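Local atomic coordinates of molinate hydrolase (Gulosibacter molinativorax, PDB entry 4UB9), a protein that probably hydrolyses the thiocarbamate herbicide molinate, as a zinc-binding amidohydrolase thought to cleave non-peptide carbon-nitrogen bonds. Residues 173-178 against 226-231; 372-377 against 398-403. One frame throughout, in Å; residues are numbered along the deposited sequence.

Contact 1: residues 173-178 against 226-231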
ATOM      1  N   THR A 173      24.195 -11.200 -13.967  1.00 36.43           N
ATOM      2  CA  THR A 173      22.988 -11.341 -13.126  1.00 33.86           C
ATOM      3  C   THR A 173      23.005 -12.619 -12.298  1.00 31.19           C
ATOM      4  O   THR A 173      23.905 -13.428 -12.372  1.00 32.12           O
ATOM      5  CB  THR A 173      21.706 -11.281 -13.947  1.00 34.72           C
ATOM      6  OG1 THR A 173      20.583 -11.128 -13.079  1.00 36.73           O
ATOM      7  CG2 THR A 173      21.529 -12.533 -14.792  1.00 33.88           C
ATOM      8  N   LEU A 174      22.017 -12.729 -11.453  1.00 32.56           N
ATOM      9  CA  LEU A 174      21.767 -13.916 -10.662  1.00 35.82           C
ATOM     10  C   LEU A 174      20.738 -14.738 -11.425  1.00 33.68           C
ATOM     11  O   LEU A 174      19.594 -14.290 -11.652  1.00 27.01           O
ATOM     12  CB  LEU A 174      21.091 -13.561  -9.361  1.00 45.51           C
ATOM     13  CG  LEU A 174      21.625 -14.088  -8.065  1.00 55.10           C
ATOM     14  CD1 LEU A 174      22.088 -12.858  -7.290  1.00 61.35           C
ATOM     15  CD2 LEU A 174      20.530 -14.743  -7.287  1.00 57.96           C
ATOM     16  N   ILE A 175      21.144 -15.924 -11.810  1.00 30.70           N
ATOM     17  CA  ILE A 175      20.315 -16.712 -12.667  1.00 30.55           C
ATOM     18  C   ILE A 175      19.053 -17.084 -11.897  1.00 29.02           C
ATOM     19  O   ILE A 175      19.112 -17.785 -10.891  1.00 28.70           O
ATOM     20  CB  ILE A 175      21.021 -17.983 -13.142  1.00 30.64           C
ATOM     21  CG1 ILE A 175      22.350 -17.672 -13.838  1.00 31.60           C
ATOM     22  CG2 ILE A 175      20.106 -18.783 -14.054  1.00 29.74           C
ATOM     23  CD1 ILE A 175      22.247 -16.728 -14.998  1.00 34.35           C
ATOM     24  N   GLY A 176      17.911 -16.676 -12.462  1.00 29.08           N
ATOM     25  CA  GLY A 176      16.602 -17.026 -11.921  1.00 30.42           C
ATOM     26  C   GLY A 176      16.012 -15.991 -10.985  1.00 29.13           C
ATOM     27  O   GLY A 176      14.986 -16.221 -10.358  1.00 26.34           O
ATOM     28  N   MET A 177      16.693 -14.857 -10.863  1.00 31.25           N
ATOM     29  CA  MET A 177      16.184 -13.780 -10.013  1.00 29.81           C
ATOM     30  C   MET A 177      15.616 -12.701 -10.885  1.00 28.73           C
ATOM     31  O   MET A 177      16.131 -12.376 -11.960  1.00 27.32           O
ATOM     32  CB  MET A 177      17.303 -13.183  -9.131  1.00 33.96           C
ATOM     33  CG  MET A 177      16.783 -12.191  -8.060  1.00 39.24           C
ATOM     34  SD  MET A 177      18.064 -11.337  -7.106  1.00 40.70           S
ATOM     35  CE  MET A 177      18.839 -10.314  -8.344  1.00 35.68           C
ATOM     36  N   GLY A 178      14.598 -12.052 -10.378  1.00 29.18           N
ATOM     37  CA  GLY A 178      14.045 -10.875 -11.066  1.00 32.97           C
ATOM     38  C   GLY A 178      14.923  -9.633 -10.896  1.00 33.76           C
ATOM     39  O   GLY A 178      15.836  -9.600 -10.075  1.00 35.59           O
ATOM     40  N   PRO A 226      19.795 -24.216 -23.589  1.00 34.23           N
ATOM     41  CA  PRO A 226      20.431 -23.256 -24.485  1.00 34.81           C
ATOM     42  C   PRO A 226      20.501 -21.840 -23.939  1.00 33.30           C
ATOM     43  O   PRO A 226      21.388 -21.065 -24.311  1.00 32.57           O
ATOM     44  CB  PRO A 226      19.528 -23.288 -25.750  1.00 35.17           C
ATOM     45  CG  PRO A 226      18.258 -23.953 -25.323  1.00 35.74           C
ATOM     46  CD  PRO A 226      18.645 -24.890 -24.212  1.00 35.35           C
ATOM     47  N   LEU A 227      19.536 -21.479 -23.100  1.00 36.77           N
ATOM     48  CA  LEU A 227      19.485 -20.099 -22.549  1.00 32.61           C
ATOM     49  C   LEU A 227      20.665 -19.833 -21.620  1.00 33.76           C
ATOM     50  O   LEU A 227      21.367 -18.830 -21.767  1.00 32.63           O
ATOM     51  CB  LEU A 227      18.191 -19.839 -21.828  1.00 32.47           C
ATOM     52  CG  LEU A 227      16.952 -19.853 -22.742  1.00 30.30           C
ATOM     53  CD1 LEU A 227      15.688 -19.671 -21.900  1.00 29.54           C
ATOM     54  CD2 LEU A 227      17.002 -18.776 -23.808  1.00 31.95           C
ATOM     55  N   ILE A 228      20.915 -20.768 -20.716  1.00 31.36           N
ATOM     56  CA  ILE A 228      22.071 -20.651 -19.825  1.00 33.14           C
ATOM     57  C   ILE A 228      23.389 -20.744 -20.579  1.00 38.16           C
ATOM     58  O   ILE A 228      24.324 -19.995 -20.322  1.00 38.22           O
ATOM     59  CB  ILE A 228      22.083 -21.645 -18.665  1.00 33.95           C
ATOM     60  CG1 ILE A 228      23.311 -21.420 -17.781  1.00 34.36           C
ATOM     61  CG2 ILE A 228      22.085 -23.095 -19.144  1.00 34.71           C
ATOM     62  CD1 ILE A 228      23.316 -20.092 -17.057  1.00 32.54           C
ATOM     63  N   ARG A 229      23.460 -21.622 -21.563  1.00 38.66           N
ATOM     64  CA  ARG A 229      24.661 -21.718 -22.366  1.00 37.57           C
ATOM     65  C   ARG A 229      24.971 -20.432 -23.106  1.00 35.94           C
ATOM     66  O   ARG A 229      26.093 -19.944 -23.108  1.00 43.08           O
ATOM     67  CB  ARG A 229      24.554 -22.840 -23.372  1.00 39.68           C
ATOM     68  CG  ARG A 229      25.837 -22.975 -24.142  1.00 41.93           C
ATOM     69  CD  ARG A 229      25.884 -24.347 -24.768  1.00 45.76           C
ATOM     70  NE  ARG A 229      27.167 -24.571 -25.395  1.00 49.30           N
ATOM     71  CZ  ARG A 229      27.497 -25.671 -26.060  1.00 55.63           C
ATOM     72  NH1 ARG A 229      26.639 -26.685 -26.171  1.00 57.40           N
ATOM     73  NH2 ARG A 229      28.710 -25.761 -26.605  1.00 50.85           N
ATOM     74  N   GLU A 230      23.961 -19.891 -23.738  1.00 33.29           N
ATOM     75  CA  GLU A 230      24.103 -18.624 -24.446  1.00 38.07           C
ATOM     76  C   GLU A 230      24.532 -17.460 -23.519  1.00 36.22           C
ATOM     77  O   GLU A 230      25.370 -16.610 -23.888  1.00 40.33           O
ATOM     78  CB  GLU A 230      22.773 -18.301 -25.124  1.00 37.50           C
ATOM     79  CG  GLU A 230      22.626 -16.861 -25.596  1.00 41.84           C
ATOM     80  CD  GLU A 230      21.233 -16.551 -26.137  1.00 46.02           C
ATOM     81  OE1 GLU A 230      20.195 -16.945 -25.533  1.00 46.96           O
ATOM     82  OE2 GLU A 230      21.178 -15.888 -27.191  1.00 51.46           O
ATOM     83  N   TYR A 231      23.911 -17.434 -22.340  1.00 31.86           N
ATOM     84  CA  TYR A 231      24.238 -16.438 -21.327  1.00 32.02           C
ATOM     85  C   TYR A 231      25.723 -16.512 -20.983  1.00 33.22           C
ATOM     86  O   TYR A 231      26.417 -15.536 -21.040  1.00 34.84           O
ATOM     87  CB  TYR A 231      23.404 -16.639 -20.058  1.00 31.76           C
ATOM     88  CG  TYR A 231      23.820 -15.674 -18.979  1.00 34.87           C
ATOM     89  CD1 TYR A 231      23.436 -14.323 -19.039  1.00 36.39           C
ATOM     90  CD2 TYR A 231      24.649 -16.073 -17.942  1.00 33.92           C
ATOM     91  CE1 TYR A 231      23.822 -13.442 -18.063  1.00 40.62           C
ATOM     92  CE2 TYR A 231      25.041 -15.200 -16.954  1.00 34.11           C
ATOM     93  CZ  TYR A 231      24.642 -13.884 -17.028  1.00 41.10           C
ATOM     94  OH  TYR A 231      25.032 -12.975 -16.067  1.00 43.11           O
TER

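Contact 2: residues 372-377 against 398-403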
ATOM      1  N   THR A 372      30.558  -8.835   1.185  1.00 30.27           N
ATOM      2  CA  THR A 372      29.687  -7.898   1.926  1.00 30.37           C
ATOM      3  C   THR A 372      28.373  -7.438   1.310  1.00 31.23           C
ATOM      4  O   THR A 372      27.560  -6.850   1.994  1.00 32.59           O
ATOM      5  CB  THR A 372      30.459  -6.590   2.181  1.00 31.19           C
ATOM      6  OG1 THR A 372      30.873  -6.054   0.921  1.00 27.79           O
ATOM      7  CG2 THR A 372      31.686  -6.858   3.071  1.00 31.51           C
ATOM      8  N   ASP A 373      28.202  -7.655   0.020  1.00 32.33           N
ATOM      9  CA  ASP A 373      27.050  -7.157  -0.726  1.00 33.22           C
ATOM     10  C   ASP A 373      27.143  -5.659  -0.836  1.00 33.88           C
ATOM     11  O   ASP A 373      26.175  -5.001  -1.163  1.00 34.13           O
ATOM     12  CB  ASP A 373      25.689  -7.577  -0.087  1.00 36.76           C
ATOM     13  CG  ASP A 373      25.094  -8.912  -0.657  1.00 42.87           C
ATOM     14  OD1 ASP A 373      25.387  -9.283  -1.823  1.00 46.30           O
ATOM     15  OD2 ASP A 373      24.330  -9.595   0.083  1.00 42.45           O
ATOM     16  N   ALA A 374      28.307  -5.099  -0.541  1.00 36.60           N
ATOM     17  CA  ALA A 374      28.393  -3.643  -0.395  1.00 33.98           C
ATOM     18  C   ALA A 374      28.361  -2.918  -1.699  1.00 31.30           C
ATOM     19  O   ALA A 374      28.768  -3.443  -2.750  1.00 32.22           O
ATOM     20  CB  ALA A 374      29.626  -3.251   0.381  1.00 34.10           C
ATOM     21  N   GLY A 375      27.889  -1.692  -1.623  1.00 31.33           N
ATOM     22  CA  GLY A 375      27.782  -0.818  -2.802  1.00 33.90           C
ATOM     23  C   GLY A 375      28.059   0.620  -2.444  1.00 32.71           C
ATOM     24  O   GLY A 375      28.123   0.990  -1.294  1.00 30.35           O
ATOM     25  N   CYS A 376      28.244   1.433  -3.459  1.00 36.85           N
ATOM     26  CA  CYS A 376      28.444   2.859  -3.261  1.00 36.63           C
ATOM     27  C   CYS A 376      27.076   3.531  -3.215  1.00 36.48           C
ATOM     28  O   CYS A 376      26.466   3.902  -4.227  1.00 35.50           O
ATOM     29  CB  CYS A 376      29.356   3.435  -4.331  1.00 38.46           C
ATOM     30  SG  CYS A 376      29.451   5.230  -4.211  1.00 48.56           S
ATOM     31  N   THR A 377      26.605   3.700  -1.997  1.00 37.72           N
ATOM     32  CA  THR A 377      25.246   4.133  -1.731  1.00 37.91           C
ATOM     33  C   THR A 377      25.022   5.607  -2.012  1.00 37.21           C
ATOM     34  O   THR A 377      25.842   6.455  -1.700  1.00 36.94           O
ATOM     35  CB  THR A 377      24.869   3.847  -0.262  1.00 39.03           C
ATOM     36  OG1 THR A 377      25.207   2.489   0.018  1.00 39.92           O
ATOM     37  CG2 THR A 377      23.361   4.041  -0.017  1.00 35.61           C
ATOM     38  N   GLY A 398      33.981   0.443   0.454  1.00 39.73           N
ATOM     39  CA  GLY A 398      35.226   1.185   0.722  1.00 41.34           C
ATOM     40  C   GLY A 398      35.693   0.997   2.140  1.00 35.78           C
ATOM     41  O   GLY A 398      36.847   1.206   2.435  1.00 37.36           O
ATOM     42  N   GLU A 399      34.744   0.696   3.015  1.00 36.56           N
ATOM     43  CA  GLU A 399      34.983   0.376   4.429  1.00 44.45           C
ATOM     44  C   GLU A 399      34.351  -0.930   4.911  1.00 39.45           C
ATOM     45  O   GLU A 399      34.646  -1.398   6.006  1.00 39.24           O
ATOM     46  CB  GLU A 399      34.367   1.462   5.301  1.00 50.28           C
ATOM     47  CG  GLU A 399      35.037   2.814   5.138  1.00 58.31           C
ATOM     48  CD  GLU A 399      34.560   3.837   6.158  1.00 58.73           C
ATOM     49  OE1 GLU A 399      34.347   3.490   7.333  1.00 51.74           O
ATOM     50  OE2 GLU A 399      34.443   5.003   5.780  1.00 69.70           O
ATOM     51  N   ASP A 400      33.489  -1.488   4.078  1.00 34.38           N
ATOM     52  CA  ASP A 400      32.767  -2.710   4.366  1.00 34.57           C
ATOM     53  C   ASP A 400      33.695  -3.913   4.705  1.00 31.42           C
ATOM     54  O   ASP A 400      33.384  -4.700   5.578  1.00 30.54           O
ATOM     55  CB  ASP A 400      31.920  -3.072   3.169  1.00 36.70           C
ATOM     56  CG  ASP A 400      32.761  -3.209   1.857  1.00 40.89           C
ATOM     57  OD1 ASP A 400      33.516  -2.267   1.484  1.00 42.08           O
ATOM     58  OD2 ASP A 400      32.662  -4.274   1.198  1.00 46.87           O
ATOM     59  N   HIS A 401      34.815  -4.015   4.007  1.00 27.72           N
ATOM     60  CA  HIS A 401      35.802  -5.046   4.286  1.00 33.97           C
ATOM     61  C   HIS A 401      36.454  -4.903   5.682  1.00 37.06           C
ATOM     62  O   HIS A 401      36.659  -5.917   6.380  1.00 39.11           O
ATOM     63  CB  HIS A 401      36.846  -5.172   3.181  1.00 32.87           C
ATOM     64  CG  HIS A 401      37.637  -3.932   2.932  1.00 36.74           C
ATOM     65  ND1 HIS A 401      37.062  -2.697   2.754  1.00 42.62           N
ATOM     66  CD2 HIS A 401      38.958  -3.756   2.703  1.00 40.45           C
ATOM     67  CE1 HIS A 401      37.998  -1.802   2.493  1.00 39.71           C
ATOM     68  NE2 HIS A 401      39.159  -2.418   2.454  1.00 41.70           N
ATOM     69  N   PHE A 402      36.779  -3.668   6.085  1.00 34.95           N
ATOM     70  CA  PHE A 402      37.317  -3.410   7.431  1.00 31.51           C
ATOM     71  C   PHE A 402      36.321  -3.825   8.495  1.00 29.52           C
ATOM     72  O   PHE A 402      36.622  -4.542   9.417  1.00 32.79           O
ATOM     73  CB  PHE A 402      37.659  -1.938   7.658  1.00 33.41           C
ATOM     74  CG  PHE A 402      38.635  -1.347   6.660  1.00 35.76           C
ATOM     75  CD1 PHE A 402      39.806  -1.999   6.298  1.00 34.46           C
ATOM     76  CD2 PHE A 402      38.382  -0.096   6.094  1.00 37.94           C
ATOM     77  CE1 PHE A 402      40.671  -1.449   5.362  1.00 35.44           C
ATOM     78  CE2 PHE A 402      39.273   0.467   5.182  1.00 36.26           C
ATOM     79  CZ  PHE A 402      40.409  -0.217   4.802  1.00 36.77           C
ATOM     80  N   VAL A 403      35.082  -3.479   8.272  1.00 33.97           N
ATOM     81  CA  VAL A 403      34.017  -3.852   9.192  1.00 32.58           C
ATOM     82  C   VAL A 403      33.824  -5.366   9.283  1.00 32.62           C
ATOM     83  O   VAL A 403      33.529  -5.927  10.361  1.00 32.57           O
ATOM     84  CB  VAL A 403      32.685  -3.180   8.790  1.00 34.14           C
ATOM     85  CG1 VAL A 403      31.528  -3.636   9.685  1.00 36.53           C
ATOM     86  CG2 VAL A 403      32.838  -1.663   8.877  1.00 36.59           C
TER

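Contact 1: residues 173-178 against 226-231
Tyr231 holds CG opposite its backbone N (chi1 176°), which carries the phenol off helix 221-232 toward Thr173 and Ile175, while in Ile175 the first torsion sets CG1 beside its own N (chi1 -56°) and the second turns CD1 to the ring. The hydroxyl ends at the backbone of Thr173, whose N donates to Tyr231 OH over 2.9 Å in a moderately bent bond with an N-H...O angle of 149°. The same oxygen is hydrogen-bonded to the carbonyl O of Ala171, so that the phenol links two backbone groups of the chain just ahead of strand 174-175. Beside this bond the methyl CG2 of Thr173 lies 3.8 Å from Tyr231 OH, approaching the ring obliquely.

Ile175 comes over a face of the ring in a CH-pi contact, its CD1 4.1 Å from the Tyr231 ring centroid and closest to CE2 at 3.7 Å. The two side chains run past each other in opposite directions, and the methyl lies over the CD2-CE2 side of the phenol. One helical turn earlier, Ile228 meets the same methyl, CD1 to CD1 at 4.1 Å, with the two isoleucines crossing at about a right angle. Ile228 also touches Leu268 and Glu271 of helix 262-275. A phenylalanine in place of Tyr231 could keep the ring under Ile175 but would probably leave the N of Thr173 and the O of Ala171 without their shared buried partner.

Ile175 continues the apolar layer onto Cys239 and Ile241 of the parallel neighbour 239-242, the strand that follows the helix. Strand 174-175, helix 221-232 and strand 239-242 thus form a beta-alpha-beta crossover, the repeating element of the TIM-barrel fold to which amidohydrolases belong.

Contact 2: residues 372-377 against 398-403
Thr372 OG1 donates to Asp400 OD2 in a short hydrogen bond of 2.5 Å. The hydroxyl meets the carboxylate on its anti side, 18° out of the plane, and the two side chains cross at roughly a right angle. Two methyl groups, Thr372 CG2 and Ala374 CB, flank the same buried oxygen, each 3.3 Å from Asp400 OD2, while the hydroxyl and, weakly, ND2 of Asn95 on strand 88-95 satisfy it. Ala374 CB also packs on Asp400 CB at 3.6 Å.

The threonine hydroxyl has a further task within its own loop: Ala374 N donates to Thr372 OG1 over 3.1 Å, forming an ST turn, in which the alanine methyl faces the aspartate. With OG1 between its backbone N and carbonyl carbon (chi1 58°), Thr372 can serve both the turn and the carboxylate. This loop follows strand 368-370 of the amidohydrolase domain, on the way to helix 379-383, and the OG1-OD2 bond ties it to the first turn of helix 400-410.

On the helix side, Gly398 N holds the other carboxylate oxygen, donating to Asp400 OD1 over 2.9 Å nearly in line with the C-O bond. Farther out, backbone bonds join Thr372 and Asp373 to Asn97. The following helical residue, His401, is fastened through NE2 to the carbonyl O of Gly136.

Contacts 1 and 2 follow one another along the chain, the first closing before the second opens, and both lie within the amidohydrolase part of the chain. Their centres are 26 Å apart and their nearest atoms about 7 Å apart, so they do not touch. Each joins a strand, or the loop after one, to a helix, and the zinc ion is bound by His282 and His302, which lie outside both contacts. The side chain of Ile175 in contact 1 is about 9 Å from that of His282, and that of Thr372 in contact 2 is about 10 Å from that of His302. From the zinc itself, the side chains of Thr173 and Thr372 lie about 11 and 12 Å away.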